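Thiosulfate:glutathione sulfurtransferase (Saccharomyces cerevisiae, PDB 3D1P) transfers sulfur from thiosulfate to glutathione, giving sulfite and S-sulfanylglutathione, a central intermediate of hydrogen sulfide metabolism. Local coordinates at residues Asn62-Tyr65 against Arg66-Pro69; His68-Ala71 against Phe72-Pro76. All coordinates share one frame; numbering follows the deposited sequence.

In the fold
Leaving edge strand 61-62 of the parallel rhodanese sheet, the chain runs through a connection that ends at helix 76-83, and both contacts lie within it. Contact 1 comes first and closes a tight bend, 62-65 folding against 66-69, with Tyr-65 about 7 Å from Cys-98 between side chains. Contact 2 begins where contact 1 ends, the two sharing His-68 and Pro-69, and it carries the chain through consecutive turns to the start of the helix. The contacts follow in series, neither nested nor crossed, with centres about 9 Å apart. Val-63 CG1 joins them, packing 3.4 Å from Ala-71 CB. Together they link the end of the strand to helices 76-83 and 102-112.

Contact 1 of 2, residues Asn62-Tyr65 against Arg66-Pro69; sequences NVPY and RSHP
Tyr-65 and Pro-69, four residues apart round a tight bend, cross at about a right angle, the proline lying over one face of the phenol ring. From CB, 3.2 Å from Arg-66 N, the tyrosine leaves with CG anti to its own nitrogen (chi1 -177°), which, with chi2 at 73°, brings the CD1-CE1 side to the proline. CD1 meets Pro-69 CA at 3.8 Å, and CE1 lies 3.6 Å from Pro-69 O. CZ is close to Pro-69 CB, the carbon that makes a CH-pi contact 4.1 Å from the Tyr-65 ring centroid, displaced toward the rim. Within the bend, His-68 N gives weak hydrogen bonds to Pro-64 O (2.9 Å) and Tyr-65 O. A water lies where it can donate to Val-63 O and His-68 O, though it has more acceptors within reach than protons to give. At the start of the bend, Ser-67 OG comes within 3.3 Å of Pro-64 CB while hydrogen-bonding Glu-48. Arg-103, Glu-106 and Ala-107 of helix 102-112 also touch the tyrosine, whose side chain is about 7 Å from that of Cys-98, the persulfide-forming cysteine. An alanine at Tyr-65 would remove the ring, and Pro-69 CB would probably lose its CH-pi partner while a gap opened toward helix 102-112. The two bonds from His-68 N are weak, so apolar packing of ring on Pro-69 probably contributes to holding the bend, close to the active site.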
loop_
_atom_site.group_PDB
_atom_site.type_symbol
_atom_site.label_atom_id
_atom_site.label_comp_id
_atom_site.label_asym_id
_atom_site.label_seq_id
_atom_site.Cartn_x
_atom_site.Cartn_y
_atom_site.Cartn_z
ATOM N N ASN A 62 -5.841 -2.333 3.349
ATOM C CA ASN A 62 -5.702 -1.176 4.234
ATOM C C ASN A 62 -4.954 -1.626 5.486
ATOM O O ASN A 62 -5.407 -2.480 6.230
ATOM C CB ASN A 62 -7.082 -0.653 4.601
ATOM C CG ASN A 62 -7.057 0.624 5.446
ATOM O OD1 ASN A 62 -7.951 0.853 6.277
ATOM N ND2 ASN A 62 -6.116 1.518 5.191
ATOM N N VAL A 63 -3.777 -1.022 5.707
ATOM C CA VAL A 63 -2.952 -1.321 6.879
ATOM C C VAL A 63 -2.580 0.029 7.509
ATOM O O VAL A 63 -1.530 0.598 7.217
ATOM C CB VAL A 63 -1.704 -2.147 6.549
ATOM C CG1 VAL A 63 -1.018 -2.549 7.854
ATOM C CG2 VAL A 63 -2.084 -3.395 5.729
ATOM N N PRO A 64 -3.487 0.590 8.300
ATOM C CA PRO A 64 -3.331 1.987 8.723
ATOM C C PRO A 64 -2.026 2.274 9.460
ATOM O O PRO A 64 -1.703 1.636 10.470
ATOM C CB PRO A 64 -4.537 2.199 9.653
ATOM C CG PRO A 64 -5.590 1.224 9.130
ATOM C CD PRO A 64 -4.784 0.019 8.727
ATOM N N TYR A 65 -1.302 3.318 9.010
ATOM C CA TYR A 65 -0.027 3.640 9.615
ATOM C C TYR A 65 -0.190 4.387 10.939
ATOM O O TYR A 65 0.457 4.046 11.911
ATOM C CB TYR A 65 0.871 4.417 8.649
ATOM C CG TYR A 65 2.214 4.683 9.256
ATOM C CD1 TYR A 65 3.132 3.663 9.404
ATOM C CD2 TYR A 65 2.559 5.947 9.716
ATOM C CE1 TYR A 65 4.374 3.882 10.040
ATOM C CE2 TYR A 65 3.759 6.154 10.338
ATOM C CZ TYR A 65 4.655 5.123 10.491
ATOM O OH TYR A 65 5.862 5.366 11.114
ATOM N N ARG A 66 -1.052 5.398 10.959
ATOM C CA ARG A 66 -1.257 6.208 12.157
ATOM C C ARG A 66 -1.687 5.368 13.358
ATOM O O ARG A 66 -1.174 5.541 14.463
ATOM C CB ARG A 66 -2.287 7.306 11.889
ATOM C CG ARG A 66 -1.698 8.582 11.311
ATOM C CD ARG A 66 -2.786 9.585 10.962
ATOM N NE ARG A 66 -3.412 10.150 12.154
ATOM C CZ ARG A 66 -2.841 11.058 12.939
ATOM N NH1 ARG A 66 -1.626 11.509 12.660
ATOM N NH2 ARG A 66 -3.485 11.516 14.004
ATOM N N SER A 67 -2.635 4.463 13.134
ATOM C CA SER A 67 -3.170 3.635 14.191
ATOM C C SER A 67 -2.476 2.286 14.360
ATOM O O SER A 67 -2.672 1.657 15.400
ATOM C CB SER A 67 -4.670 3.511 14.076
ATOM O OG SER A 67 -5.032 3.018 12.823
ATOM N N HIS A 68 -1.658 1.876 13.394
ATOM C CA HIS A 68 -0.904 0.636 13.473
ATOM C C HIS A 68 0.485 0.837 12.857
ATOM O O HIS A 68 0.839 0.161 11.878
ATOM C CB HIS A 68 -1.642 -0.526 12.782
ATOM C CG HIS A 68 -2.945 -0.814 13.383
ATOM N ND1 HIS A 68 -3.073 -1.607 14.504
ATOM C CD2 HIS A 68 -4.192 -0.417 13.059
ATOM C CE1 HIS A 68 -4.347 -1.712 14.819
ATOM N NE2 HIS A 68 -5.044 -0.981 13.977
ATOM N N PRO A 69 1.312 1.726 13.407
ATOM C CA PRO A 69 2.599 2.027 12.751
ATOM C C PRO A 69 3.564 0.866 12.716
ATOM O O PRO A 69 4.467 0.812 11.869
ATOM C CB PRO A 69 3.134 3.211 13.563
ATOM C CG PRO A 69 2.478 3.046 14.914
ATOM C CD PRO A 69 1.063 2.574 14.582
HETATM O O HOH W 1 1.015 0.378 8.998
#

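Contact 2 of 2, residues His68-Ala71 against Phe72-Pro76; sequences HPDA and FALDP
Overlapping backbone turns bring Asp-70 and Ala-71 against Ala-73 and Leu-74, in the loop between strand 61-62 and helix 76-83. Ala-73 N donates to Asp-70 O at 2.9 Å, and Leu-74 N to Ala-71 O at 3.0 Å, the latter nearly straight (165°). Both donors stand well above the carbonyl planes. These i to i+3 bonds belong to a short 3-10 segment that overlaps a type I beta turn from His-68 to Ala-71, in which Ala-71 N binds His-68 O. A water accepts a hydrogen bond from Phe-72 N and donates one to Pro-69 O, joining the turns. Leu-74 folds back over them: its CG, anti to its own carbonyl carbon (chi1 -59°), rests 3.4 Å from Ala-71 O and 3.5 Å from Asp-70 O. Leu-74 CD1 reaches Ala-71 CA at 3.9 Å, whereas CD2 comes within 3.9 Å of Asp-70 OD2, the two side chains crossing at a slant. Phe-72 points elsewhere, its ring edge-to-face with Phe-96 and packed on Val-110 and Ala-111 of helix 102-112. Ala-71 meets Phe-79 and Ile-83 of helix 76-83, the helix that Asp-75 N-caps through OD1 to Glu-78 N.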
loop_
_atom_site.group_PDB
_atom_site.type_symbol
_atom_site.label_atom_id
_atom_site.label_comp_id
_atom_site.label_asym_id
_atom_site.label_seq_id
_atom_site.Cartn_x
_atom_site.Cartn_y
_atom_site.Cartn_z
ATOM N N HIS A 68 -1.658 1.876 13.394
ATOM C CA HIS A 68 -0.904 0.636 13.473
ATOM C C HIS A 68 0.485 0.837 12.857
ATOM O O HIS A 68 0.839 0.161 11.878
ATOM C CB HIS A 68 -1.642 -0.526 12.782
ATOM C CG HIS A 68 -2.945 -0.814 13.383
ATOM N ND1 HIS A 68 -3.073 -1.607 14.504
ATOM C CD2 HIS A 68 -4.192 -0.417 13.059
ATOM C CE1 HIS A 68 -4.347 -1.712 14.819
ATOM N NE2 HIS A 68 -5.044 -0.981 13.977
ATOM N N PRO A 69 1.312 1.726 13.407
ATOM C CA PRO A 69 2.599 2.027 12.751
ATOM C C PRO A 69 3.564 0.866 12.716
ATOM O O PRO A 69 4.467 0.812 11.869
ATOM C CB PRO A 69 3.134 3.211 13.563
ATOM C CG PRO A 69 2.478 3.046 14.914
ATOM C CD PRO A 69 1.063 2.574 14.582
ATOM N N ASP A 70 3.426 -0.035 13.685
ATOM C CA ASP A 70 4.206 -1.262 13.797
ATOM C C ASP A 70 3.663 -2.435 13.038
ATOM O O ASP A 70 4.216 -3.511 13.157
ATOM C CB ASP A 70 4.279 -1.702 15.296
ATOM C CG ASP A 70 2.866 -1.912 15.931
ATOM O OD1 ASP A 70 1.800 -1.290 15.466
ATOM O OD2 ASP A 70 2.860 -2.634 16.981
ATOM N N ALA A 71 2.591 -2.263 12.259
ATOM C CA ALA A 71 1.949 -3.396 11.651
ATOM C C ALA A 71 2.941 -4.271 10.887
ATOM O O ALA A 71 2.923 -5.486 11.037
ATOM C CB ALA A 71 0.857 -2.948 10.682
ATOM N N PHE A 72 3.801 -3.661 10.078
ATOM C CA PHE A 72 4.674 -4.459 9.249
ATOM C C PHE A 72 5.856 -5.071 9.977
ATOM O O PHE A 72 6.637 -5.793 9.350
ATOM C CB PHE A 72 5.085 -3.712 7.981
ATOM C CG PHE A 72 3.988 -3.747 6.946
ATOM C CD1 PHE A 72 3.799 -4.901 6.193
ATOM C CD2 PHE A 72 3.098 -2.708 6.787
ATOM C CE1 PHE A 72 2.750 -5.024 5.320
ATOM C CE2 PHE A 72 2.052 -2.811 5.898
ATOM C CZ PHE A 72 1.875 -3.986 5.157
ATOM N N ALA A 73 5.934 -4.853 11.293
ATOM C CA ALA A 73 6.885 -5.524 12.165
ATOM C C ALA A 73 6.252 -6.684 12.916
ATOM O O ALA A 73 6.949 -7.400 13.640
ATOM C CB ALA A 73 7.483 -4.536 13.162
ATOM N N LEU A 74 4.953 -6.919 12.767
ATOM C CA LEU A 74 4.282 -7.975 13.516
ATOM C C LEU A 74 4.428 -9.327 12.853
ATOM O O LEU A 74 4.442 -9.440 11.639
ATOM C CB LEU A 74 2.782 -7.651 13.626
ATOM C CG LEU A 74 2.454 -6.335 14.313
ATOM C CD1 LEU A 74 0.960 -6.068 14.275
ATOM C CD2 LEU A 74 2.987 -6.283 15.737
ATOM N N ASP A 75 4.484 -10.363 13.672
ATOM C CA ASP A 75 4.436 -11.724 13.130
ATOM C C ASP A 75 3.047 -12.002 12.530
ATOM O O ASP A 75 2.099 -11.236 12.765
ATOM C CB ASP A 75 4.823 -12.744 14.183
ATOM C CG ASP A 75 3.752 -12.954 15.205
ATOM O OD1 ASP A 75 2.591 -13.274 14.868
ATOM O OD2 ASP A 75 4.065 -12.863 16.410
ATOM N N PRO A 76 2.911 -13.050 11.700
ATOM C CA PRO A 76 1.647 -13.255 11.005
ATOM C C PRO A 76 0.422 -13.373 11.891
ATOM O O PRO A 76 -0.593 -12.835 11.554
ATOM C CB PRO A 76 1.872 -14.528 10.169
ATOM C CG PRO A 76 3.360 -14.569 9.977
ATOM C CD PRO A 76 3.921 -14.032 11.280
HETATM O O HOH W 2 3.663 -0.703 9.517
#